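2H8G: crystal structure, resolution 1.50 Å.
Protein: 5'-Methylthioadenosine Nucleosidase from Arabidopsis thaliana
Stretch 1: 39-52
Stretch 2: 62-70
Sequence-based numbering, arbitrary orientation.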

# COMPACT_ATOMS: atom_id res chain seq x y z
N ALA A 39 -19.55 5.62 -2.15
CA ALA A 39 -19.90 6.14 -0.84
C ALA A 39 -21.10 7.08 -0.80
O ALA A 39 -21.90 7.03 0.13
CB ALA A 39 -18.70 6.85 -0.22
N LEU A 40 -21.23 7.94 -1.81
CA LEU A 40 -22.33 8.89 -1.85
C LEU A 40 -23.70 8.28 -1.58
O LEU A 40 -24.47 8.81 -0.77
CB LEU A 40 -22.35 9.64 -3.19
CG LEU A 40 -21.23 10.66 -3.40
CD1 LEU A 40 -21.33 11.25 -4.80
CD2 LEU A 40 -21.32 11.74 -2.34
N PRO A 41 -24.04 7.17 -2.24
CA PRO A 41 -25.35 6.55 -2.01
C PRO A 41 -25.59 6.27 -0.53
O PRO A 41 -26.68 6.50 -0.01
CB PRO A 41 -25.27 5.27 -2.83
CG PRO A 41 -24.38 5.66 -3.97
CD PRO A 41 -23.29 6.42 -3.27
N LEU A 42 -24.55 5.78 0.15
CA LEU A 42 -24.64 5.46 1.57
C LEU A 42 -24.67 6.73 2.43
O LEU A 42 -25.38 6.80 3.43
CB LEU A 42 -23.46 4.57 1.99
CG LEU A 42 -23.50 3.97 3.39
CD1 LEU A 42 -24.72 3.07 3.53
CD2 LEU A 42 -22.23 3.18 3.64
N VAL A 43 -23.88 7.72 2.04
CA VAL A 43 -23.82 8.98 2.77
C VAL A 43 -25.20 9.64 2.78
O VAL A 43 -25.69 10.07 3.82
CB VAL A 43 -22.80 9.95 2.13
CG1 VAL A 43 -22.91 11.33 2.77
CG2 VAL A 43 -21.39 9.41 2.30
N ASN A 44 -25.81 9.71 1.60
CA ASN A 44 -27.13 10.32 1.45
C ASN A 44 -28.20 9.53 2.19
O ASN A 44 -29.12 10.10 2.77
CB ASN A 44 -27.49 10.42 -0.04
CG ASN A 44 -26.60 11.39 -0.79
OD1 ASN A 44 -26.55 11.38 -2.02
ND2 ASN A 44 -25.90 12.25 -0.05
N LYS A 45 -28.07 8.20 2.18
CA LYS A 45 -29.03 7.33 2.84
C LYS A 45 -29.13 7.62 4.34
O LYS A 45 -30.22 7.62 4.91
CB LYS A 45 -28.66 5.87 2.62
CG LYS A 45 -29.56 4.88 3.33
CD LYS A 45 -31.00 4.96 2.83
CE LYS A 45 -31.89 3.96 3.56
NZ LYS A 45 -33.28 3.98 3.03
N PHE A 46 -27.99 7.85 4.98
CA PHE A 46 -27.97 8.13 6.41
C PHE A 46 -27.73 9.61 6.71
O PHE A 46 -27.48 9.98 7.86
CB PHE A 46 -26.92 7.27 7.11
CG PHE A 46 -27.23 5.80 7.11
CD1 PHE A 46 -27.17 5.06 5.93
CD2 PHE A 46 -27.62 5.16 8.28
CE1 PHE A 46 -27.49 3.71 5.92
CE2 PHE A 46 -27.94 3.80 8.28
CZ PHE A 46 -27.88 3.08 7.09
N GLY A 47 -27.79 10.43 5.67
CA GLY A 47 -27.59 11.86 5.83
C GLY A 47 -26.30 12.24 6.54
O GLY A 47 -26.30 13.11 7.41
N LEU A 48 -25.21 11.58 6.18
CA LEU A 48 -23.92 11.87 6.79
C LEU A 48 -23.39 13.19 6.25
O LEU A 48 -23.60 13.53 5.08
CB LEU A 48 -22.92 10.75 6.47
CG LEU A 48 -23.34 9.32 6.85
CD1 LEU A 48 -22.26 8.35 6.42
CD2 LEU A 48 -23.56 9.22 8.35
N SER A 49 -22.70 13.95 7.10
CA SER A 49 -22.15 15.24 6.69
C SER A 49 -20.65 15.14 6.45
O SER A 49 -19.93 14.49 7.21
CB SER A 49 -22.43 16.29 7.77
OG SER A 49 -23.82 16.45 7.97
N GLU A 50 -20.18 15.81 5.40
CA GLU A 50 -18.77 15.80 5.06
C GLU A 50 -18.02 16.75 5.99
O GLU A 50 -18.21 17.96 5.94
CB GLU A 50 -18.57 16.26 3.61
CG GLU A 50 -17.16 16.07 3.09
CD GLU A 50 -16.97 16.66 1.71
OE1 GLU A 50 -17.82 16.42 0.82
OE2 GLU A 50 -15.96 17.37 1.50
N THR A 51 -17.17 16.19 6.85
CA THR A 51 -16.39 17.00 7.78
C THR A 51 -15.48 17.93 7.00
O THR A 51 -14.67 17.49 6.19
CB THR A 51 -15.52 16.12 8.70
OG1 THR A 51 -14.58 15.39 7.91
CG2 THR A 51 -16.38 15.15 9.49
N THR A 52 -15.62 19.23 7.24
CA THR A 52 -14.81 20.22 6.55
C THR A 52 -13.63 20.68 7.40
O THR A 52 -12.69 21.29 6.90
CB THR A 52 -15.65 21.46 6.17
OG1 THR A 52 -16.25 22.02 7.35
CG2 THR A 52 -16.75 21.07 5.19
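Stretch 2 (62-70) WVLYHGVHK

Stretch 2 is a β-strand from Val63 to His69, and it runs antiparallel to the short extended segment that follows the helix of stretch 1. The register is fixed at Ser49 and His66, a hydrogen-bonded pair: Ser49 N donates to His66 O at 2.9 Å, and His66 N donates to Ser49 O, also at 2.9 Å. Ser49 O takes a further bond from the side chain, His66 ND1 to Ser49 O at 2.9 Å, which the p rotamer of His66 makes possible by bringing the imidazole back to its own backbone partner. That donation places the proton on ND1. The same carbonyl also receives a CA-H...O contact, with Tyr65 CA 3.3 Å from Ser49 O.

Two residues further on, the pattern repeats with the roles of the two stretches exchanged. Leu64 O accepts from Thr51 N at 2.9 Å and from Thr51 OG1 at 2.9 Å, so each stretch contributes one carbonyl that serves both a backbone and a side-chain donor. The return backbone bond is replaced by water 3, which donates to Thr51 O at 2.7 Å and accepts from Leu64 N at 2.9 Å. Toward the other end, water 1 bridges the two backbones where they have moved apart, donating to Phe46 O at 2.5 Å and to Val68 O at 2.7 Å; the CA atoms of Phe46 and His69 lie 7.1 Å apart, against 4.6 Å for those of Leu48 and Gly67.

Between the bonded rungs, Glu50 and Tyr65 form a non-hydrogen-bonded pair, their CA atoms 4.3 Å apart and their side chains on the same face of the sheet. The Tyr65 ring, at m, reaches the helix, where Val43 CG2 lies over one ring face, 3.7 Å from the centroid; the closest atoms are Val43 CG2 and Tyr65 CG at 3.6 Å. Leu48 CB adds apolar packing 4.0 Å from Tyr65 CB, and Leu40 CD2 comes within 4.1 Å of Tyr65 OH. Tyr65 thus ties strand to helix and is the residue most covered across this contact.

Gly67 meets a steric rule: Leu48 CD2 packs 3.4 Å from Gly67 CA, and a CB at Gly67 would fall into that same methyl. Beyond it, Phe46, just past the helix, turns its ring edge to the face of His69, with Phe46 CE2 3.6 Å from His69 CD2 and the planes at 79°. On the face that Glu50 shares with Tyr65, Glu50 CG rests 3.7 Å from Val63 CG1.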

# COMPACT_ATOMS: atom_id res chain seq x y z
N TRP A 62 -8.12 13.11 1.54
CA TRP A 62 -9.06 12.16 2.12
C TRP A 62 -10.36 12.83 2.56
O TRP A 62 -10.35 13.93 3.11
CB TRP A 62 -8.41 11.43 3.30
CG TRP A 62 -7.13 10.74 2.94
CD1 TRP A 62 -6.70 10.43 1.68
CD2 TRP A 62 -6.13 10.27 3.84
NE1 TRP A 62 -5.48 9.79 1.74
CE2 TRP A 62 -5.11 9.69 3.06
CE3 TRP A 62 -5.98 10.29 5.23
CZ2 TRP A 62 -3.96 9.12 3.62
CZ3 TRP A 62 -4.84 9.73 5.80
CH2 TRP A 62 -3.84 9.15 4.99
N VAL A 63 -11.47 12.14 2.30
CA VAL A 63 -12.78 12.65 2.65
C VAL A 63 -13.40 11.83 3.77
O VAL A 63 -13.44 10.60 3.70
CB VAL A 63 -13.73 12.61 1.44
CG1 VAL A 63 -15.04 13.32 1.77
CG2 VAL A 63 -13.07 13.25 0.23
N LEU A 64 -13.87 12.51 4.81
CA LEU A 64 -14.48 11.84 5.95
C LEU A 64 -15.91 12.33 6.16
O LEU A 64 -16.14 13.52 6.36
CB LEU A 64 -13.66 12.09 7.22
CG LEU A 64 -14.27 11.64 8.54
CD1 LEU A 64 -14.54 10.13 8.51
CD2 LEU A 64 -13.34 11.99 9.68
N TYR A 65 -16.86 11.41 6.11
CA TYR A 65 -18.26 11.76 6.33
C TYR A 65 -18.64 11.19 7.69
O TYR A 65 -18.35 10.02 7.98
CB TYR A 65 -19.18 11.14 5.26
CG TYR A 65 -18.83 11.49 3.83
CD1 TYR A 65 -17.88 10.75 3.13
CD2 TYR A 65 -19.46 12.54 3.17
CE1 TYR A 65 -17.58 11.04 1.80
CE2 TYR A 65 -19.16 12.85 1.85
CZ TYR A 65 -18.22 12.09 1.17
OH TYR A 65 -17.92 12.38 -0.14
N HIS A 66 -19.28 12.00 8.52
CA HIS A 66 -19.67 11.53 9.84
C HIS A 66 -21.17 11.72 10.06
O HIS A 66 -21.80 12.56 9.43
CB HIS A 66 -18.89 12.27 10.93
CG HIS A 66 -19.27 13.71 11.10
ND1 HIS A 66 -19.25 14.61 10.06
CD2 HIS A 66 -19.67 14.40 12.19
CE1 HIS A 66 -19.63 15.80 10.50
NE2 HIS A 66 -19.89 15.69 11.79
N GLY A 67 -21.72 10.91 10.96
CA GLY A 67 -23.14 11.00 11.25
C GLY A 67 -23.52 10.03 12.35
O GLY A 67 -22.68 9.27 12.84
N VAL A 68 -24.79 10.04 12.73
CA VAL A 68 -25.26 9.15 13.78
C VAL A 68 -26.56 8.47 13.38
O VAL A 68 -27.48 9.10 12.86
CB VAL A 68 -25.50 9.92 15.10
CG1 VAL A 68 -25.91 8.95 16.20
CG2 VAL A 68 -24.24 10.68 15.50
N HIS A 69 -26.62 7.16 13.62
CA HIS A 69 -27.80 6.38 13.32
C HIS A 69 -28.10 5.53 14.54
O HIS A 69 -27.34 4.62 14.87
CB HIS A 69 -27.56 5.47 12.11
CG HIS A 69 -28.78 4.72 11.67
ND1 HIS A 69 -29.90 5.35 11.18
CD2 HIS A 69 -29.06 3.40 11.66
CE1 HIS A 69 -30.82 4.45 10.88
NE2 HIS A 69 -30.33 3.25 11.17
N LYS A 70 -29.20 5.83 15.22
CA LYS A 70 -29.58 5.11 16.42
C LYS A 70 -28.47 5.17 17.46
O LYS A 70 -28.06 6.25 17.88
CB LYS A 70 -29.91 3.65 16.08
CG LYS A 70 -31.09 3.50 15.13
CD LYS A 70 -31.35 2.05 14.79
CE LYS A 70 -32.48 1.92 13.78
NZ LYS A 70 -32.74 0.51 13.39
O HOH W 1 -27.75 8.93 10.14
O HOH W 2 -24.29 14.47 10.41
O HOH W 3 -13.44 15.37 5.03